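Local coordinates for Glyco_hydro_cc domain-containing protein (Blastomyces gilchristii, PDB 6UB0) that hydrolyses beta-1,3-glucan as a curdlan-specific, exo-acting glycoside hydrolase of family GH128 (subgroup III), at residues 12-17 and 209-214; 7-12 and 40-45; 88-93 and 127-132. All coordinates share one frame; numbering follows the deposited sequence.

Contact 1: residues 12-17 and 209-214; sequences INLLTA and FFVDNL. With BGC (beta-D-glucopyranose), chain B.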
ATOM      1  N   ILE A  12     -15.313  -7.408  -2.447  1.00 34.45           N
ATOM      2  CA  ILE A  12     -15.185  -6.700  -3.754  1.00 35.85           C
ATOM      3  C   ILE A  12     -16.513  -5.991  -4.075  1.00 37.91           C
ATOM      4  O   ILE A  12     -16.475  -4.933  -4.748  1.00 37.25           O
ATOM      5  CB  ILE A  12     -14.676  -7.597  -4.893  1.00 38.24           C
ATOM      6  CG1 ILE A  12     -14.239  -6.702  -6.055  1.00 39.27           C
ATOM      7  CG2 ILE A  12     -15.702  -8.626  -5.299  1.00 38.52           C
ATOM      8  CD1 ILE A  12     -13.314  -7.364  -7.044  1.00 39.48           C
ATOM      9  N   ASN A  13     -17.611  -6.489  -3.509  1.00 41.46           N
ATOM     10  CA  ASN A  13     -18.987  -5.922  -3.635  1.00 43.08           C
ATOM     11  C   ASN A  13     -18.976  -4.436  -3.256  1.00 40.43           C
ATOM     12  O   ASN A  13     -19.652  -3.661  -3.947  1.00 37.91           O
ATOM     13  CB  ASN A  13     -20.000  -6.685  -2.775  1.00 46.48           C
ATOM     14  CG  ASN A  13     -20.209  -8.105  -3.250  1.00 50.71           C
ATOM     15  OD1 ASN A  13     -20.519  -8.323  -4.423  1.00 56.16           O
ATOM     16  ND2 ASN A  13     -20.038  -9.083  -2.368  1.00 53.92           N
ATOM     17  N   LEU A  14     -18.183  -4.012  -2.268  1.00 38.49           N
ATOM     18  CA  LEU A  14     -18.332  -2.621  -1.736  1.00 36.18           C
ATOM     19  C   LEU A  14     -17.640  -1.549  -2.595  1.00 34.28           C
ATOM     20  O   LEU A  14     -17.892  -0.346  -2.357  1.00 35.11           O
ATOM     21  CB  LEU A  14     -17.796  -2.573  -0.312  1.00 37.44           C
ATOM     22  CG  LEU A  14     -18.141  -3.778   0.545  1.00 39.25           C
ATOM     23  CD1 LEU A  14     -17.439  -3.678   1.879  1.00 40.88           C
ATOM     24  CD2 LEU A  14     -19.641  -3.907   0.733  1.00 42.17           C
ATOM     25  N   LEU A  15     -16.845  -1.926  -3.588  1.00 33.07           N
ATOM     26  CA  LEU A  15     -16.160  -0.963  -4.476  1.00 33.32           C
ATOM     27  C   LEU A  15     -17.203  -0.191  -5.305  1.00 33.60           C
ATOM     28  O   LEU A  15     -16.939   0.943  -5.664  1.00 31.84           O
ATOM     29  CB  LEU A  15     -15.143  -1.700  -5.346  1.00 34.09           C
ATOM     30  CG  LEU A  15     -14.084  -2.479  -4.566  1.00 33.95           C
ATOM     31  CD1 LEU A  15     -13.272  -3.365  -5.474  1.00 36.99           C
ATOM     32  CD2 LEU A  15     -13.175  -1.560  -3.797  1.00 34.29           C
ATOM     33  N   THR A  16     -18.378  -0.767  -5.571  1.00 35.01           N
ATOM     34  CA  THR A  16     -19.469  -0.048  -6.290  1.00 36.99           C
ATOM     35  C   THR A  16     -19.810   1.276  -5.578  1.00 36.32           C
ATOM     36  O   THR A  16     -20.036   2.269  -6.276  1.00 40.12           O
ATOM     37  CB  THR A  16     -20.667  -0.967  -6.535  1.00 41.01           C
ATOM     38  OG1 THR A  16     -20.274  -1.746  -7.670  1.00 42.99           O
ATOM     39  CG2 THR A  16     -21.945  -0.210  -6.819  1.00 43.17           C
ATOM     40  N   ALA A  17     -19.784   1.333  -4.250  1.00 35.19           N
ATOM     41  CA  ALA A  17     -20.152   2.549  -3.494  1.00 32.80           C
ATOM     42  C   ALA A  17     -19.227   3.702  -3.887  1.00 30.86           C
ATOM     43  O   ALA A  17     -19.624   4.836  -3.697  1.00 30.12           O
ATOM     44  CB  ALA A  17     -20.141   2.291  -2.014  1.00 33.61           C
ATOM     45  N   PHE A 209      -7.309   3.529   4.854  1.00 24.44           N
ATOM     46  CA  PHE A 209      -7.575   2.198   5.432  1.00 23.73           C
ATOM     47  C   PHE A 209      -8.962   2.190   6.080  1.00 24.50           C
ATOM     48  O   PHE A 209      -9.129   2.786   7.112  1.00 25.61           O
ATOM     49  CB  PHE A 209      -6.473   1.852   6.442  1.00 23.45           C
ATOM     50  CG  PHE A 209      -6.661   0.538   7.132  1.00 23.55           C
ATOM     51  CD1 PHE A 209      -6.202  -0.651   6.582  1.00 22.99           C
ATOM     52  CD2 PHE A 209      -7.306   0.479   8.370  1.00 25.04           C
ATOM     53  CE1 PHE A 209      -6.351  -1.852   7.245  1.00 24.95           C
ATOM     54  CE2 PHE A 209      -7.473  -0.737   9.012  1.00 25.36           C
ATOM     55  CZ  PHE A 209      -6.985  -1.897   8.476  1.00 25.79           C
ATOM     56  N   PHE A 210      -9.965   1.500   5.532  1.00 24.56           N
ATOM     57  CA  PHE A 210     -10.032   0.913   4.203  1.00 23.58           C
ATOM     58  C   PHE A 210     -11.508   0.860   3.767  1.00 24.39           C
ATOM     59  O   PHE A 210     -12.400   1.225   4.578  1.00 26.05           O
ATOM     60  CB  PHE A 210      -9.442  -0.488   4.168  1.00 22.82           C
ATOM     61  CG  PHE A 210     -10.047  -1.600   5.025  1.00 22.37           C
ATOM     62  CD1 PHE A 210     -10.194  -1.483   6.389  1.00 23.66           C
ATOM     63  CD2 PHE A 210     -10.419  -2.781   4.416  1.00 23.03           C
ATOM     64  CE1 PHE A 210     -10.719  -2.520   7.123  1.00 24.86           C
ATOM     65  CE2 PHE A 210     -10.942  -3.827   5.159  1.00 23.42           C
ATOM     66  CZ  PHE A 210     -11.075  -3.690   6.507  1.00 24.11           C
ATOM     67  N   VAL A 211     -11.760   0.415   2.545  1.00 25.59           N
ATOM     68  CA  VAL A 211     -13.119   0.435   1.918  1.00 27.05           C
ATOM     69  C   VAL A 211     -14.131  -0.186   2.896  1.00 29.36           C
ATOM     70  O   VAL A 211     -15.186   0.409   3.182  1.00 28.96           O
ATOM     71  CB  VAL A 211     -13.082  -0.313   0.573  1.00 27.25           C
ATOM     72  CG1 VAL A 211     -14.474  -0.769   0.149  1.00 28.99           C
ATOM     73  CG2 VAL A 211     -12.375   0.522  -0.476  1.00 27.08           C
ATOM     74  N   ASP A 212     -13.832  -1.363   3.430  1.00 29.81           N
ATOM     75  CA  ASP A 212     -14.854  -2.135   4.177  1.00 32.43           C
ATOM     76  C   ASP A 212     -15.236  -1.378   5.441  1.00 34.30           C
ATOM     77  O   ASP A 212     -16.285  -1.715   5.986  1.00 36.00           O
ATOM     78  CB  ASP A 212     -14.426  -3.563   4.509  1.00 32.71           C
ATOM     79  CG  ASP A 212     -14.099  -4.353   3.261  1.00 33.48           C
ATOM     80  OD1 ASP A 212     -13.376  -3.797   2.419  1.00 31.07           O
ATOM     81  OD2 ASP A 212     -14.589  -5.516   3.122  1.00 33.36           O
ATOM     82  N   ASN A 213     -14.405  -0.459   5.942  1.00 33.10           N
ATOM     83  CA  ASN A 213     -14.777   0.314   7.152  1.00 35.86           C
ATOM     84  C   ASN A 213     -15.446   1.618   6.711  1.00 34.35           C
ATOM     85  O   ASN A 213     -15.993   2.274   7.576  1.00 34.30           O
ATOM     86  CB  ASN A 213     -13.590   0.644   8.068  1.00 37.34           C
ATOM     87  CG  ASN A 213     -13.042  -0.547   8.832  1.00 39.14           C
ATOM     88  OD1 ASN A 213     -13.581  -1.645   8.819  1.00 42.70           O
ATOM     89  ND2 ASN A 213     -11.963  -0.340   9.544  1.00 40.97           N
ATOM     90  N   LEU A 214     -15.313   2.015   5.436  1.00 32.37           N
ATOM     91  CA  LEU A 214     -15.800   3.318   4.895  1.00 33.04           C
ATOM     92  C   LEU A 214     -17.224   3.182   4.360  1.00 34.97           C
ATOM     93  O   LEU A 214     -17.794   4.203   3.991  1.00 34.91           O
ATOM     94  CB  LEU A 214     -14.865   3.772   3.776  1.00 31.26           C
ATOM     95  CG  LEU A 214     -13.484   4.258   4.221  1.00 31.32           C
ATOM     96  CD1 LEU A 214     -12.618   4.567   2.993  1.00 30.34           C
ATOM     97  CD2 LEU A 214     -13.611   5.485   5.113  1.00 33.09           C
TER
HETATM   98  C2  BGC B   2      -4.424  -8.162   7.093  1.00 32.24           C
HETATM   99  C3  BGC B   2      -5.121  -8.524   5.814  1.00 31.29           C
HETATM  100  C4  BGC B   2      -6.503  -7.914   5.894  1.00 32.53           C
HETATM  101  C5  BGC B   2      -6.404  -6.398   6.165  1.00 32.95           C
HETATM  102  C6  BGC B   2      -7.678  -5.572   6.390  1.00 32.46           C
HETATM  103  C1  BGC B   2      -4.416  -6.684   7.366  1.00 30.92           C
HETATM  104  O2  BGC B   2      -3.076  -8.612   6.916  1.00 31.17           O
HETATM  105  O3  BGC B   2      -5.091  -9.953   5.517  1.00 31.85           O
HETATM  106  O4  BGC B   2      -7.091  -8.278   4.646  1.00 32.34           O
HETATM  107  O5  BGC B   2      -5.727  -6.104   7.392  1.00 33.17           O
HETATM  108  O6  BGC B   2      -8.475  -6.279   7.381  1.00 35.20           O
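L14 and L15 meet V211 where the TIM barrel closes: the 3-10 turn 12-17, which follows strand 5-8, lies against residues 209-214, which follow strand 203-208. The branched V211 suits this corner because its two methyls serve different partners. CG1, held anti to the backbone N (chi1 159°), faces L14, with V211 CG1 to L14 CB at 3.8 Å. The other fork, beside the N, points at L15, whose side chain runs square to that of V211; V211 CG2 to L15 CD2 is 4.0 Å. L14 also crosses D212 nearly perpendicularly, laying its methyl against the carboxylate, with L14 CD1 to D212 OD2 at 3.6 Å. That carboxylate is engaged elsewhere, since OD1 accepts from N10 N and OD2 from N11 N, and a two-oxygen acceptor is well suited to two successive amides. The preceding residues turn toward the glycan pocket. A cis peptide joins F209 and F210, and F210 CD1 sits over the centre of the F209 ring, 3.7 Å above its plane. F210 in turn offers one ring face to the bound glucose, whose C6 stands 3.8 Å over that face, nearer its margin than its middle.

Contact 2: residues 7-12 and 40-45; sequences LAYNNI and IEYVPM. With BGC (beta-D-glucopyranose), chain B.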
ATOM      1  N   LEU A   7      -8.370   1.957  -3.722  1.00 20.09           N
ATOM      2  CA  LEU A   7      -9.462   1.272  -2.982  1.00 19.98           C
ATOM      3  C   LEU A   7      -8.873  -0.009  -2.382  1.00 20.44           C
ATOM      4  O   LEU A   7      -8.746  -1.002  -3.098  1.00 20.00           O
ATOM      5  CB  LEU A   7     -10.608   1.017  -3.958  1.00 21.58           C
ATOM      6  CG  LEU A   7     -11.341   2.288  -4.432  1.00 22.03           C
ATOM      7  CD1 LEU A   7     -12.351   1.909  -5.505  1.00 23.84           C
ATOM      8  CD2 LEU A   7     -12.016   3.011  -3.278  1.00 23.19           C
ATOM      9  N   ALA A   8      -8.590   0.011  -1.070  1.00 19.93           N
ATOM     10  CA  ALA A   8      -8.070  -1.121  -0.280  1.00 19.26           C
ATOM     11  C   ALA A   8      -9.279  -1.895   0.310  1.00 20.52           C
ATOM     12  O   ALA A   8     -10.017  -1.338   1.089  1.00 20.59           O
ATOM     13  CB  ALA A   8      -7.179  -0.566   0.791  1.00 19.67           C
ATOM     14  N   TYR A   9      -9.531  -3.135  -0.110  1.00 22.89           N
ATOM     15  CA  TYR A   9     -10.795  -3.825   0.250  1.00 23.81           C
ATOM     16  C   TYR A   9     -10.595  -5.280   0.635  1.00 24.24           C
ATOM     17  O   TYR A   9      -9.564  -5.870   0.387  1.00 24.47           O
ATOM     18  CB  TYR A   9     -11.751  -3.873  -0.944  1.00 23.56           C
ATOM     19  CG  TYR A   9     -11.315  -4.685  -2.123  1.00 24.30           C
ATOM     20  CD1 TYR A   9     -10.405  -4.202  -3.064  1.00 23.14           C
ATOM     21  CD2 TYR A   9     -11.762  -5.989  -2.298  1.00 24.88           C
ATOM     22  CE1 TYR A   9     -10.063  -4.937  -4.179  1.00 23.13           C
ATOM     23  CE2 TYR A   9     -11.398  -6.735  -3.395  1.00 24.54           C
ATOM     24  CZ  TYR A   9     -10.518  -6.230  -4.318  1.00 24.03           C
ATOM     25  OH  TYR A   9     -10.217  -7.004  -5.385  1.00 25.46           O
ATOM     26  N   ASN A  10     -11.610  -5.823   1.274  1.00 27.06           N
ATOM     27  CA  ASN A  10     -11.777  -7.282   1.462  1.00 29.54           C
ATOM     28  C   ASN A  10     -12.977  -7.764   0.624  1.00 31.51           C
ATOM     29  O   ASN A  10     -12.827  -8.723  -0.188  1.00 33.72           O
ATOM     30  CB  ASN A  10     -11.899  -7.603   2.952  1.00 31.13           C
ATOM     31  CG  ASN A  10     -10.614  -7.484   3.754  1.00 29.99           C
ATOM     32  OD1 ASN A  10     -10.678  -7.514   4.978  1.00 32.20           O
ATOM     33  ND2 ASN A  10      -9.454  -7.396   3.115  1.00 29.54           N
ATOM     34  N   ASN A  11     -14.105  -7.075   0.729  1.00 31.90           N
ATOM     35  CA  ASN A  11     -15.369  -7.434   0.029  1.00 34.42           C
ATOM     36  C   ASN A  11     -15.426  -6.705  -1.318  1.00 33.10           C
ATOM     37  O   ASN A  11     -15.516  -5.479  -1.310  1.00 34.89           O
ATOM     38  CB  ASN A  11     -16.572  -7.070   0.898  1.00 36.45           C
ATOM     39  CG  ASN A  11     -17.896  -7.485   0.305  1.00 38.91           C
ATOM     40  OD1 ASN A  11     -17.972  -7.899  -0.861  1.00 41.45           O
ATOM     41  ND2 ASN A  11     -18.955  -7.335   1.089  1.00 40.06           N
ATOM     42  N   ILE A  12     -15.313  -7.408  -2.447  1.00 34.45           N
ATOM     43  CA  ILE A  12     -15.185  -6.700  -3.754  1.00 35.85           C
ATOM     44  C   ILE A  12     -16.513  -5.991  -4.075  1.00 37.91           C
ATOM     45  O   ILE A  12     -16.475  -4.933  -4.748  1.00 37.25           O
ATOM     46  CB  ILE A  12     -14.676  -7.597  -4.893  1.00 38.24           C
ATOM     47  CG1 ILE A  12     -14.239  -6.702  -6.055  1.00 39.27           C
ATOM     48  CG2 ILE A  12     -15.702  -8.626  -5.299  1.00 38.52           C
ATOM     49  CD1 ILE A  12     -13.314  -7.364  -7.044  1.00 39.48           C
ATOM     50  N   ILE A  40     -10.472   0.144 -13.034  1.00 33.64           N
ATOM     51  CA  ILE A  40      -9.458   0.282 -11.936  1.00 34.10           C
ATOM     52  C   ILE A  40      -8.495  -0.890 -11.945  1.00 34.09           C
ATOM     53  O   ILE A  40      -8.924  -2.020 -12.233  1.00 33.71           O
ATOM     54  CB  ILE A  40     -10.085   0.540 -10.568  1.00 35.91           C
ATOM     55  CG1 ILE A  40     -11.235  -0.400 -10.273  1.00 37.88           C
ATOM     56  CG2 ILE A  40     -10.492   2.010 -10.383  1.00 34.32           C
ATOM     57  CD1 ILE A  40     -11.851  -0.112  -8.954  1.00 39.82           C
ATOM     58  N   GLU A  41      -7.217  -0.556 -11.759  1.00 31.42           N
ATOM     59  CA  GLU A  41      -6.079  -1.488 -11.855  1.00 33.64           C
ATOM     60  C   GLU A  41      -6.046  -2.213 -10.519  1.00 31.53           C
ATOM     61  O   GLU A  41      -5.820  -1.555  -9.534  1.00 28.34           O
ATOM     62  CB  GLU A  41      -4.755  -0.772 -12.077  1.00 35.71           C
ATOM     63  CG  GLU A  41      -3.585  -1.735 -12.134  1.00 39.11           C
ATOM     64  CD  GLU A  41      -2.229  -1.062 -12.126  1.00 43.46           C
ATOM     65  OE1 GLU A  41      -2.148   0.043 -12.697  1.00 48.31           O
ATOM     66  OE2 GLU A  41      -1.265  -1.658 -11.562  1.00 52.34           O
ATOM     67  N   TYR A  42      -6.317  -3.513 -10.526  1.00 30.76           N
ATOM     68  CA  TYR A  42      -6.039  -4.379  -9.357  1.00 29.42           C
ATOM     69  C   TYR A  42      -4.523  -4.596  -9.270  1.00 29.52           C
ATOM     70  O   TYR A  42      -3.808  -4.822 -10.299  1.00 30.06           O
ATOM     71  CB  TYR A  42      -6.767  -5.718  -9.478  1.00 29.89           C
ATOM     72  CG  TYR A  42      -6.352  -6.704  -8.434  1.00 28.63           C
ATOM     73  CD1 TYR A  42      -6.699  -6.485  -7.110  1.00 27.17           C
ATOM     74  CD2 TYR A  42      -5.566  -7.803  -8.752  1.00 28.61           C
ATOM     75  CE1 TYR A  42      -6.334  -7.373  -6.125  1.00 26.88           C
ATOM     76  CE2 TYR A  42      -5.194  -8.697  -7.762  1.00 28.43           C
ATOM     77  CZ  TYR A  42      -5.551  -8.449  -6.445  1.00 26.95           C
ATOM     78  OH  TYR A  42      -5.190  -9.279  -5.442  1.00 26.83           O
ATOM     79  N   VAL A  43      -4.003  -4.559  -8.041  1.00 27.08           N
ATOM     80  CA  VAL A  43      -2.565  -4.805  -7.800  1.00 26.38           C
ATOM     81  C   VAL A  43      -2.438  -6.048  -6.927  1.00 26.64           C
ATOM     82  O   VAL A  43      -2.781  -6.039  -5.754  1.00 25.73           O
ATOM     83  CB  VAL A  43      -1.879  -3.587  -7.155  1.00 25.17           C
ATOM     84  CG1 VAL A  43      -0.408  -3.872  -6.940  1.00 24.98           C
ATOM     85  CG2 VAL A  43      -2.083  -2.351  -7.997  1.00 26.06           C
ATOM     86  N   PRO A  44      -1.899  -7.163  -7.468  1.00 26.16           N
ATOM     87  CA  PRO A  44      -1.670  -8.348  -6.643  1.00 26.02           C
ATOM     88  C   PRO A  44      -0.643  -8.089  -5.541  1.00 24.35           C
ATOM     89  O   PRO A  44       0.254  -7.262  -5.753  1.00 24.98           O
ATOM     90  CB  PRO A  44      -1.163  -9.388  -7.659  1.00 26.87           C
ATOM     91  CG  PRO A  44      -1.666  -8.872  -8.972  1.00 28.43           C
ATOM     92  CD  PRO A  44      -1.586  -7.366  -8.871  1.00 27.93           C
ATOM     93  N   MET A  45      -0.851  -8.744  -4.390  1.00 24.73           N
ATOM     94  CA  MET A  45       0.115  -8.737  -3.262  1.00 23.23           C
ATOM     95  C   MET A  45       0.616 -10.145  -2.936  1.00 23.80           C
ATOM     96  O   MET A  45      -0.179 -11.056  -2.741  1.00 25.62           O
ATOM     97  CB  MET A  45      -0.475  -8.055  -2.035  1.00 22.28           C
ATOM     98  CG  MET A  45       0.401  -8.283  -0.799  1.00 21.92           C
ATOM     99  SD  MET A  45      -0.228  -7.499   0.687  1.00 22.48           S
ATOM    100  CE  MET A  45       0.418  -5.842   0.535  1.00 20.30           C
TER
HETATM  101  C2  BGC B   2      -4.424  -8.162   7.093  1.00 32.24           C
HETATM  102  C3  BGC B   2      -5.121  -8.524   5.814  1.00 31.29           C
HETATM  103  C4  BGC B   2      -6.503  -7.914   5.894  1.00 32.53           C
HETATM  104  C5  BGC B   2      -6.404  -6.398   6.165  1.00 32.95           C
HETATM  105  C6  BGC B   2      -7.678  -5.572   6.390  1.00 32.46           C
HETATM  106  C1  BGC B   2      -4.416  -6.684   7.366  1.00 30.92           C
HETATM  107  O2  BGC B   2      -3.076  -8.612   6.916  1.00 31.17           O
HETATM  108  O3  BGC B   2      -5.091  -9.953   5.517  1.00 31.85           O
HETATM  109  O4  BGC B   2      -7.091  -8.278   4.646  1.00 32.34           O
HETATM  110  O5  BGC B   2      -5.727  -6.104   7.392  1.00 33.17           O
HETATM  111  O6  BGC B   2      -8.475  -6.279   7.381  1.00 35.20           O
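Beside the glycan pocket of the TIM barrel, L7 and Y9 from the first strand and its following loop meet I40 and Y42 from the third strand region, passing across the intervening strand 23-27. Two kinds of contact bridge that gap. L7 and I40 approach as the arms of a cross and meet through their terminal methyls, L7 CD1 to I40 CD1 at 4.0 Å; long aliphatic chains are needed because even the closest alpha carbons are 9.0 Å apart. Y9 spans a wider gap, with the length of its ring and hydroxyl. Its CG lies between the backbone N and the carbonyl carbon (chi1 65°), and its hydroxyl reaches the Y42 ring obliquely, Y9 OH being 4.0 Å from Y42 CD1. Both phenols have polar partners besides: Y9 OH pairs with P33 O, and Y42 OH with N28 OD1. The next residue, N10, serves the sugar. N10 ND2 donates to glucose O4 at 3.0 Å (N-H...O 150°), the bond that mainly sets the amide's rotation; a poorly directed one from N10 ND2 to Y9 O, 3.1 Å, probably adds a little, while OD1 accepts a weak bond from glucose O6. Both tyrosines rest on S26 of strand 23-27; V211 of helix 211-214 packs on L7 and Y9, whereas V43, P44 and M45 continue onto strand 69-71.

Contact 3: residues 88-93 and 127-132; sequences AAAAAY and LDVCAG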
ATOM      1  N   ALA A  88      15.428 -12.420   5.710  1.00 32.47           N
ATOM      2  CA  ALA A  88      14.604 -13.421   4.991  1.00 33.58           C
ATOM      3  C   ALA A  88      13.738 -12.709   3.939  1.00 35.28           C
ATOM      4  O   ALA A  88      13.357 -13.337   2.931  1.00 34.20           O
ATOM      5  CB  ALA A  88      13.769 -14.212   5.911  1.00 32.65           C
ATOM      6  N   ALA A  89      13.350 -11.463   4.215  1.00 36.57           N
ATOM      7  CA  ALA A  89      12.561 -10.686   3.229  1.00 35.23           C
ATOM      8  C   ALA A  89      13.404 -10.472   1.971  1.00 36.48           C
ATOM      9  O   ALA A  89      12.840 -10.597   0.848  1.00 32.43           O
ATOM     10  CB  ALA A  89      12.103  -9.384   3.809  1.00 36.39           C
ATOM     11  N   ALA A  90      14.680 -10.117   2.144  1.00 36.11           N
ATOM     12  CA  ALA A  90      15.616  -9.805   1.032  1.00 38.31           C
ATOM     13  C   ALA A  90      15.716 -11.031   0.122  1.00 39.48           C
ATOM     14  O   ALA A  90      15.544 -10.916  -1.114  1.00 39.27           O
ATOM     15  CB  ALA A  90      16.958  -9.404   1.569  1.00 37.96           C
ATOM     16  N   ALA A  91      15.935 -12.179   0.754  1.00 42.15           N
ATOM     17  CA  ALA A  91      16.052 -13.500   0.118  1.00 42.27           C
ATOM     18  C   ALA A  91      14.779 -13.773  -0.663  1.00 42.45           C
ATOM     19  O   ALA A  91      14.876 -14.079  -1.861  1.00 42.57           O
ATOM     20  CB  ALA A  91      16.304 -14.563   1.169  1.00 43.68           C
ATOM     21  N   ALA A  92      13.630 -13.689  -0.004  1.00 41.26           N
ATOM     22  CA  ALA A  92      12.348 -14.095  -0.612  1.00 39.11           C
ATOM     23  C   ALA A  92      11.941 -13.054  -1.659  1.00 37.59           C
ATOM     24  O   ALA A  92      11.195 -13.420  -2.583  1.00 37.90           O
ATOM     25  CB  ALA A  92      11.314 -14.268   0.460  1.00 38.94           C
ATOM     26  N   TYR A  93      12.372 -11.796  -1.472  1.00 35.87           N
ATOM     27  CA  TYR A  93      12.054 -10.708  -2.423  1.00 35.21           C
ATOM     28  C   TYR A  93      12.752 -11.063  -3.723  1.00 36.19           C
ATOM     29  O   TYR A  93      12.042 -11.247  -4.723  1.00 37.32           O
ATOM     30  CB  TYR A  93      12.521  -9.315  -1.998  1.00 33.01           C
ATOM     31  CG  TYR A  93      11.910  -8.222  -2.842  1.00 33.05           C
ATOM     32  CD1 TYR A  93      10.655  -7.677  -2.561  1.00 30.07           C
ATOM     33  CD2 TYR A  93      12.581  -7.724  -3.950  1.00 32.62           C
ATOM     34  CE1 TYR A  93      10.094  -6.678  -3.365  1.00 31.04           C
ATOM     35  CE2 TYR A  93      12.034  -6.737  -4.755  1.00 33.79           C
ATOM     36  CZ  TYR A  93      10.790  -6.203  -4.471  1.00 32.04           C
ATOM     37  OH  TYR A  93      10.332  -5.229  -5.321  1.00 30.43           O
ATOM     38  N   LEU A 127      16.616  -2.937   3.050  1.00 32.61           N
ATOM     39  CA  LEU A 127      17.302  -2.298   1.902  1.00 35.48           C
ATOM     40  C   LEU A 127      18.816  -2.597   1.974  1.00 38.86           C
ATOM     41  O   LEU A 127      19.444  -2.836   0.918  1.00 40.64           O
ATOM     42  CB  LEU A 127      16.985  -0.810   1.960  1.00 37.18           C
ATOM     43  CG  LEU A 127      15.532  -0.473   1.630  1.00 36.87           C
ATOM     44  CD1 LEU A 127      15.300   1.025   1.677  1.00 38.09           C
ATOM     45  CD2 LEU A 127      15.142  -1.029   0.285  1.00 37.32           C
ATOM     46  N   ASP A 128      19.395  -2.573   3.166  1.00 43.13           N
ATOM     47  CA  ASP A 128      20.821  -2.958   3.352  1.00 43.82           C
ATOM     48  C   ASP A 128      20.982  -4.392   2.863  1.00 43.10           C
ATOM     49  O   ASP A 128      21.824  -4.615   1.972  1.00 43.07           O
ATOM     50  CB  ASP A 128      21.280  -2.753   4.789  1.00 46.04           C
ATOM     51  CG  ASP A 128      21.546  -1.292   5.077  1.00 47.56           C
ATOM     52  OD1 ASP A 128      21.820  -0.544   4.105  1.00 48.08           O
ATOM     53  OD2 ASP A 128      21.483  -0.920   6.251  1.00 51.86           O
ATOM     54  N   VAL A 129      20.220  -5.318   3.427  1.00 41.77           N
ATOM     55  CA  VAL A 129      20.382  -6.771   3.134  1.00 43.08           C
ATOM     56  C   VAL A 129      20.156  -6.979   1.642  1.00 42.76           C
ATOM     57  O   VAL A 129      20.774  -7.881   1.050  1.00 42.04           O
ATOM     58  CB  VAL A 129      19.473  -7.693   3.969  1.00 42.02           C
ATOM     59  CG1 VAL A 129      19.602  -9.126   3.489  1.00 42.31           C
ATOM     60  CG2 VAL A 129      19.785  -7.635   5.451  1.00 42.31           C
ATOM     61  N   CYS A 130      19.282  -6.199   1.013  1.00 41.62           N
ATOM     62  CA  CYS A 130      19.010  -6.407  -0.427  1.00 42.41           C
ATOM     63  C   CYS A 130      20.307  -6.264  -1.248  1.00 43.88           C
ATOM     64  O   CYS A 130      20.449  -7.004  -2.259  1.00 42.22           O
ATOM     65  CB  CYS A 130      17.918  -5.465  -0.918  1.00 41.89           C
ATOM     66  SG  CYS A 130      16.282  -6.191  -0.635  1.00 41.97           S
ATOM     67  N   ALA A 131      21.188  -5.347  -0.835  1.00 45.10           N
ATOM     68  CA  ALA A 131      22.564  -5.200  -1.361  1.00 47.84           C
ATOM     69  C   ALA A 131      22.509  -4.804  -2.856  1.00 49.83           C
ATOM     70  O   ALA A 131      23.317  -5.330  -3.681  1.00 50.31           O
ATOM     71  CB  ALA A 131      23.317  -6.487  -1.109  1.00 47.70           C
ATOM     72  N   GLY A 132      21.572  -3.900  -3.195  1.00 47.07           N
ATOM     73  CA  GLY A 132      21.315  -3.416  -4.566  1.00 48.20           C
ATOM     74  C   GLY A 132      20.824  -4.492  -5.532  1.00 45.73           C
ATOM     75  O   GLY A 132      20.817  -4.189  -6.700  1.00 49.39           O
TER
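A90 meets V129 and C130 by apolar packing alone. A90 CB and V129 CG1, 3.3 Å apart, are pressed closer than carbons normally sit; V129 CG1 stands anti to its own N (chi1 174°), which directs that methyl at the alanine, so the branched valine covers A90 from the exposed margin. On the other partner, C130 SG lies 4.0 Å from A90 CB and equally far from A90 CA, so the sulfur rests against the alanine's backbone carbon as well as its methyl. Alanine suits this position because its short side chain lets the backbones come close, the alpha carbons of A90 and C130 being 5.0 Å apart. In the TIM barrel 88-93 lies within outer helix 86-96, and 127-132 covers the C-terminal end of the next, 119-130, and the turn after it. As for covalent bonding, C130 forms a disulfide with C134, just beyond its own helix, which helps hold the sulfur against A90; the Y93 ring touches C134. Hydrogen bonding works around the segments: A131, leaving helical geometry with positive phi, makes a weak bond from its N to D128 O. Y93 OH pairs with K135 O, and D128 OD1 with Y167 OH.

In the fold
Contacts 1 and 2 form one continuous region beside the sugar: their centres are 10 Å apart, they share I12, and their segments alternate along the chain. The join is made by backbone bonding, probably from V211 N to A8 O at 2.9 Å. Both reach the bound glucose, contact 1 through F210 and contact 2 through N10, and Q81 and W47 also hydrogen-bond to it. Contact 3 stands apart, its centre about 33 Å from that of contact 1, across the chain's centre, and about 26 Å from that of contact 2. It joins two outer helices of the barrel, far from the sugar, whereas contacts 1 and 2 help shape the pocket.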